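Local coordinates for protein dimethylsulfoniopropionate lyase (Roseovarius nubinhibens, PDB 4B29) that probably cleaves dimethylsulfoniopropionate to release dimethyl sulfide, with a zinc ion held in a cupin fold, at residues R60-T72 with L89-S101. Numbering follows the deposited sequence.
Sequences RPAHALPVIDHLT and LVAAAPHVEWRHS. With NI (nickel (II) ion), chain K; PO4 (phosphate ion), chain E.
His63 and Glu97 form a single beta bridge in which His63 N donates to Val96 O (2.9 Å) and Trp98 N to His63 O. The His63 ring continues the pairing: ND1 donates to Trp98 O at 2.9 Å, which fixes the ring's rotation, and NE2 binds the nickel ion. Trp98 is buried under 60-72. Its NE1 bonds to Ala93 O at 2.9 Å and holds the indole in place, Val67 CG1 lies over the six-membered ring in a CH-pi contact, and Val96 CG2 lies against the opposite face, near its rim. Ile68 CG1 approaches NE1 obliquely, while Leu71 CD2 rests against both Trp98 CZ2 and Ala93 CB. Leu71 CD1 on Val90 CG2 joins helix 67-73 directly to helix 83-92 beside the cupin beta-barrel, where Phe118 of strand 115-122 meets Trp98 edge-to-face. Leu65, with CG anti to its carbonyl carbon (chi1 -74°), sets CD1 over the His100 ring in the conformer described here, 3.8 Å from the centroid; His100 NE2 bonds to Leu112 O. At the other end, one Arg99 conformer directs NE and NH2 at Glu97 OE2, whereas Arg60 NH1 makes a long salt bridge of 3.6 Å to Glu97 OE1, which a water links to Pro61 O.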
loop_
_atom_site.group_PDB
_atom_site.type_symbol
_atom_site.label_atom_id
_atom_site.label_comp_id
_atom_site.label_asym_id
_atom_site.label_seq_id
_atom_site.Cartn_x
_atom_site.Cartn_y
_atom_site.Cartn_z
ATOM N N ARG A 60 -14.864 8.835 5.897
ATOM C CA ARG A 60 -14.415 7.879 6.882
ATOM C C ARG A 60 -13.454 8.623 7.833
ATOM O O ARG A 60 -12.559 9.301 7.332
ATOM C CB ARG A 60 -13.653 6.757 6.133
ATOM C CG ARG A 60 -13.174 5.674 7.113
ATOM C CD ARG A 60 -12.456 4.516 6.411
ATOM N NE ARG A 60 -13.385 4.095 5.390
ATOM C CZ ARG A 60 -14.310 3.156 5.550
ATOM N NH1 ARG A 60 -14.348 2.434 6.664
ATOM N NH2 ARG A 60 -15.170 2.928 4.537
ATOM N N PRO A 61 -13.579 8.442 9.139
ATOM C CA PRO A 61 -12.702 9.228 10.038
ATOM C C PRO A 61 -11.284 8.674 10.119
ATOM O O PRO A 61 -11.052 7.488 9.837
ATOM C CB PRO A 61 -13.356 9.068 11.428
ATOM C CG PRO A 61 -14.182 7.905 11.392
ATOM C CD PRO A 61 -14.582 7.661 9.885
ATOM N N ALA A 62 -10.382 9.544 10.538
ATOM C CA ALA A 62 -8.978 9.181 10.746
ATOM C C ALA A 62 -8.880 8.192 11.879
ATOM O O ALA A 62 -9.704 8.180 12.816
ATOM C CB ALA A 62 -8.173 10.425 11.073
ATOM N N HIS A 63 -7.867 7.348 11.826
ATOM C CA HIS A 63 -7.555 6.483 12.937
ATOM C C HIS A 63 -6.040 6.431 13.003
ATOM O O HIS A 63 -5.394 5.922 12.086
ATOM C CB HIS A 63 -8.152 5.083 12.782
ATOM C CG HIS A 63 -7.760 4.153 13.884
ATOM N ND1 HIS A 63 -6.792 3.176 13.735
ATOM C CD2 HIS A 63 -8.167 4.084 15.178
ATOM C CE1 HIS A 63 -6.638 2.534 14.878
ATOM N NE2 HIS A 63 -7.452 3.068 15.769
ATOM N N ALA A 64 -5.481 7.005 14.077
ATOM C CA ALA A 64 -4.011 7.095 14.225
ATOM C C ALA A 64 -3.407 5.781 14.703
ATOM O O ALA A 64 -3.985 5.075 15.539
ATOM C CB ALA A 64 -3.689 8.222 15.233
ATOM N N LEU A 65 -2.239 5.433 14.153
ATOM C CA LEU A 65 -1.411 4.336 14.692
ATOM C C LEU A 65 0.026 4.868 14.764
ATOM O O LEU A 65 0.332 5.876 14.126
ATOM C CB LEU A 65 -1.500 3.055 13.829
ATOM C CG LEU A 65 -2.818 2.269 13.950
ATOM C CD1 LEU A 65 -2.758 1.108 12.956
ATOM C CD2 LEU A 65 -3.058 1.757 15.403
ATOM N N PRO A 66 0.887 4.201 15.550
ATOM C CA PRO A 66 2.247 4.700 15.758
ATOM C C PRO A 66 3.051 4.883 14.465
ATOM O O PRO A 66 3.982 5.715 14.400
ATOM C CB PRO A 66 2.875 3.609 16.617
ATOM C CG PRO A 66 1.783 3.029 17.392
ATOM C CD PRO A 66 0.590 3.051 16.418
ATOM N N VAL A 67 2.679 4.139 13.407
ATOM C CA VAL A 67 3.376 4.278 12.146
ATOM C C VAL A 67 3.433 5.707 11.608
ATOM O O VAL A 67 4.367 6.071 10.902
ATOM C CB VAL A 67 2.758 3.319 11.080
ATOM C CG1 VAL A 67 1.331 3.762 10.763
ATOM C CG2 VAL A 67 3.638 3.285 9.819
ATOM N N ILE A 68 2.438 6.547 11.926
ATOM C CA ILE A 68 2.425 7.887 11.376
ATOM C C ILE A 68 3.764 8.649 11.565
ATOM O O ILE A 68 4.283 9.284 10.650
ATOM C CB ILE A 68 1.276 8.730 11.977
ATOM C CG1 ILE A 68 -0.073 8.170 11.497
ATOM C CG2 ILE A 68 1.409 10.216 11.537
ATOM C CD1 ILE A 68 -1.265 8.762 12.262
ATOM N N ASP A 69 4.295 8.598 12.779
ATOM C CA ASP A 69 5.500 9.376 13.050
ATOM C C ASP A 69 6.713 8.823 12.290
ATOM O O ASP A 69 7.558 9.589 11.844
ATOM C CB ASP A 69 5.737 9.435 14.561
ATOM C CG ASP A 69 4.714 10.347 15.269
ATOM O OD1 ASP A 69 4.046 11.221 14.612
ATOM O OD2 ASP A 69 4.589 10.178 16.502
ATOM N N HIS A 70 6.740 7.505 12.100
ATOM C CA HIS A 70 7.841 6.866 11.333
ATOM C C HIS A 70 7.760 7.234 9.885
ATOM O O HIS A 70 8.731 7.661 9.276
ATOM C CB HIS A 70 7.815 5.359 11.543
ATOM C CG HIS A 70 8.034 4.961 12.972
ATOM N ND1 HIS A 70 9.281 4.985 13.561
ATOM C CD2 HIS A 70 7.171 4.548 13.931
ATOM C CE1 HIS A 70 9.178 4.589 14.821
ATOM N NE2 HIS A 70 7.907 4.325 15.076
ATOM N N LEU A 71 6.558 7.120 9.300
ATOM C CA LEU A 71 6.380 7.523 7.936
ATOM C C LEU A 71 6.740 8.987 7.717
ATOM O O LEU A 71 7.344 9.341 6.717
ATOM C CB LEU A 71 4.907 7.258 7.507
ATOM C CG LEU A 71 4.374 8.031 6.284
ATOM C CD1 LEU A 71 5.122 7.623 4.982
ATOM C CD2 LEU A 71 2.854 7.749 6.062
ATOM N N THR A 72 6.320 9.860 8.641
ATOM C CA THR A 72 6.502 11.283 8.461
ATOM C C THR A 72 8.009 11.636 8.550
ATOM O O THR A 72 8.502 12.413 7.744
ATOM C CB THR A 72 5.690 12.091 9.516
ATOM O OG1 THR A 72 4.300 11.777 9.340
ATOM C CG2 THR A 72 5.898 13.614 9.297
ATOM N N LEU A 89 1.084 11.391 0.376
ATOM C CA LEU A 89 0.827 10.361 1.339
ATOM C C LEU A 89 1.244 10.824 2.725
ATOM O O LEU A 89 0.551 10.573 3.699
ATOM C CB LEU A 89 1.567 9.058 0.957
ATOM C CG LEU A 89 0.837 8.360 -0.205
ATOM C CD1 LEU A 89 1.778 7.293 -0.886
ATOM C CD2 LEU A 89 -0.412 7.626 0.363
ATOM N N VAL A 90 2.412 11.475 2.806
ATOM C CA VAL A 90 2.870 11.981 4.113
ATOM C C VAL A 90 1.836 13.030 4.642
ATOM O O VAL A 90 1.469 12.966 5.818
ATOM C CB VAL A 90 4.298 12.558 4.015
ATOM C CG1 VAL A 90 4.661 13.290 5.321
ATOM C CG2 VAL A 90 5.307 11.400 3.791
ATOM N N ALA A 91 1.353 13.901 3.769
ATOM C CA ALA A 91 0.380 14.949 4.173
ATOM C C ALA A 91 -0.965 14.335 4.576
ATOM O O ALA A 91 -1.665 14.883 5.452
ATOM C CB ALA A 91 0.188 15.977 3.066
ATOM N N ALA A 92 -1.324 13.200 3.961
ATOM C CA ALA A 92 -2.553 12.470 4.315
ATOM C C ALA A 92 -2.475 11.674 5.584
ATOM O O ALA A 92 -3.486 11.265 6.128
ATOM C CB ALA A 92 -2.953 11.501 3.138
ATOM N N ALA A 93 -1.260 11.372 6.053
ATOM C CA ALA A 93 -1.110 10.416 7.136
ATOM C C ALA A 93 -1.942 10.700 8.395
ATOM O O ALA A 93 -2.441 9.771 8.994
ATOM C CB ALA A 93 0.388 10.181 7.481
ATOM N N PRO A 94 -2.065 11.983 8.810
ATOM C CA PRO A 94 -2.870 12.250 10.028
ATOM C C PRO A 94 -4.374 12.195 9.812
ATOM O O PRO A 94 -5.141 12.430 10.754
ATOM C CB PRO A 94 -2.506 13.716 10.393
ATOM C CG PRO A 94 -1.281 14.046 9.612
ATOM C CD PRO A 94 -1.328 13.174 8.348
ATOM N N HIS A 95 -4.787 11.856 8.594
ATOM C CA HIS A 95 -6.210 11.944 8.195
ATOM C C HIS A 95 -6.770 10.614 7.755
ATOM O O HIS A 95 -7.981 10.521 7.520
ATOM C CB HIS A 95 -6.354 12.915 7.045
ATOM C CG HIS A 95 -5.911 14.299 7.392
ATOM N ND1 HIS A 95 -6.552 15.053 8.360
ATOM C CD2 HIS A 95 -4.887 15.051 6.933
ATOM C CE1 HIS A 95 -5.934 16.220 8.477
ATOM N NE2 HIS A 95 -4.929 16.251 7.613
ATOM N N VAL A 96 -5.924 9.597 7.631
ATOM C CA VAL A 96 -6.423 8.304 7.140
ATOM C C VAL A 96 -6.741 7.346 8.244
ATOM O O VAL A 96 -6.294 7.499 9.401
ATOM C CB VAL A 96 -5.441 7.632 6.129
ATOM C CG1 VAL A 96 -5.217 8.522 4.901
ATOM C CG2 VAL A 96 -4.117 7.288 6.813
ATOM N N GLU A 97 -7.508 6.301 7.906
ATOM C CA GLU A 97 -7.818 5.244 8.824
ATOM C C GLU A 97 -6.752 4.133 8.748
ATOM O O GLU A 97 -6.834 3.211 7.914
ATOM C CB GLU A 97 -9.243 4.674 8.533
ATOM C CG GLU A 97 -9.545 3.523 9.460
ATOM C CD GLU A 97 -10.815 2.806 9.038
ATOM O OE1 GLU A 97 -11.899 3.410 9.181
ATOM O OE2 GLU A 97 -10.721 1.663 8.559
ATOM N N TRP A 98 -5.742 4.203 9.626
ATOM C CA TRP A 98 -4.671 3.202 9.646
ATOM C C TRP A 98 -5.157 1.919 10.257
ATOM O O TRP A 98 -5.937 1.928 11.252
ATOM C CB TRP A 98 -3.431 3.720 10.425
ATOM C CG TRP A 98 -2.754 4.799 9.742
ATOM C CD1 TRP A 98 -2.895 6.147 9.971
ATOM C CD2 TRP A 98 -1.788 4.662 8.694
ATOM N NE1 TRP A 98 -2.092 6.854 9.091
ATOM C CE2 TRP A 98 -1.392 5.951 8.319
ATOM C CE3 TRP A 98 -1.248 3.540 8.004
ATOM C CZ2 TRP A 98 -0.476 6.192 7.275
ATOM C CZ3 TRP A 98 -0.300 3.765 6.986
ATOM C CH2 TRP A 98 0.078 5.067 6.627
ATOM N N ARG A 99 -4.645 0.827 9.667
ATOM C CA ARG A 99 -4.946 -0.556 10.026
ATOM C C ARG A 99 -3.665 -1.388 10.200
ATOM O O ARG A 99 -2.599 -1.065 9.640
ATOM C CB ARG A 99 -5.825 -1.199 8.923
ATOM C CG ARG A 99 -7.047 -0.343 8.560
ATOM C CD ARG A 99 -7.860 -0.925 7.402
ATOM N NE ARG A 99 -9.110 -0.182 7.190
ATOM C CZ ARG A 99 -9.889 -0.311 6.113
ATOM N NH1 ARG A 99 -9.591 -1.194 5.181
ATOM N NH2 ARG A 99 -11.009 0.410 5.998
ATOM N N HIS A 100 -3.782 -2.473 10.971
ATOM C CA HIS A 100 -2.653 -3.368 11.253
ATOM C C HIS A 100 -2.878 -4.775 10.719
ATOM O O HIS A 100 -1.968 -5.391 10.149
ATOM C CB HIS A 100 -2.497 -3.538 12.765
ATOM C CG HIS A 100 -1.476 -2.648 13.374
ATOM N ND1 HIS A 100 -1.542 -2.254 14.691
ATOM C CD2 HIS A 100 -0.349 -2.107 12.863
ATOM C CE1 HIS A 100 -0.504 -1.479 14.954
ATOM N NE2 HIS A 100 0.226 -1.371 13.859
ATOM N N SER A 101 -4.036 -5.351 11.060
ATOM C CA SER A 101 -4.392 -6.667 10.490
ATOM C C SER A 101 -3.822 -7.797 11.346
ATOM O O SER A 101 -4.563 -8.699 11.700
ATOM C CB SER A 101 -3.992 -6.892 9.002
ATOM O OG SER A 101 -4.850 -6.237 8.075
HETATM NI NI NI K . -7.706 2.494 17.687
HETATM P P PO4 E . 11.689 4.573 10.849
HETATM O O1 PO4 E . 11.282 5.756 11.756
HETATM O O2 PO4 E . 10.774 4.439 9.643
HETATM O O3 PO4 E . 13.021 4.903 10.221
HETATM O O4 PO4 E . 11.673 3.242 11.590
HETATM O O HOH W 1 -12.337 5.421 10.607
HETATM O O HOH W 2 1.551 1.409 13.599
HETATM O O HOH W 3 2.274 13.360 8.412
HETATM O O HOH W 4 -5.965 0.872 17.788
HETATM O O HOH W 5 -8.696 1.680 19.503
#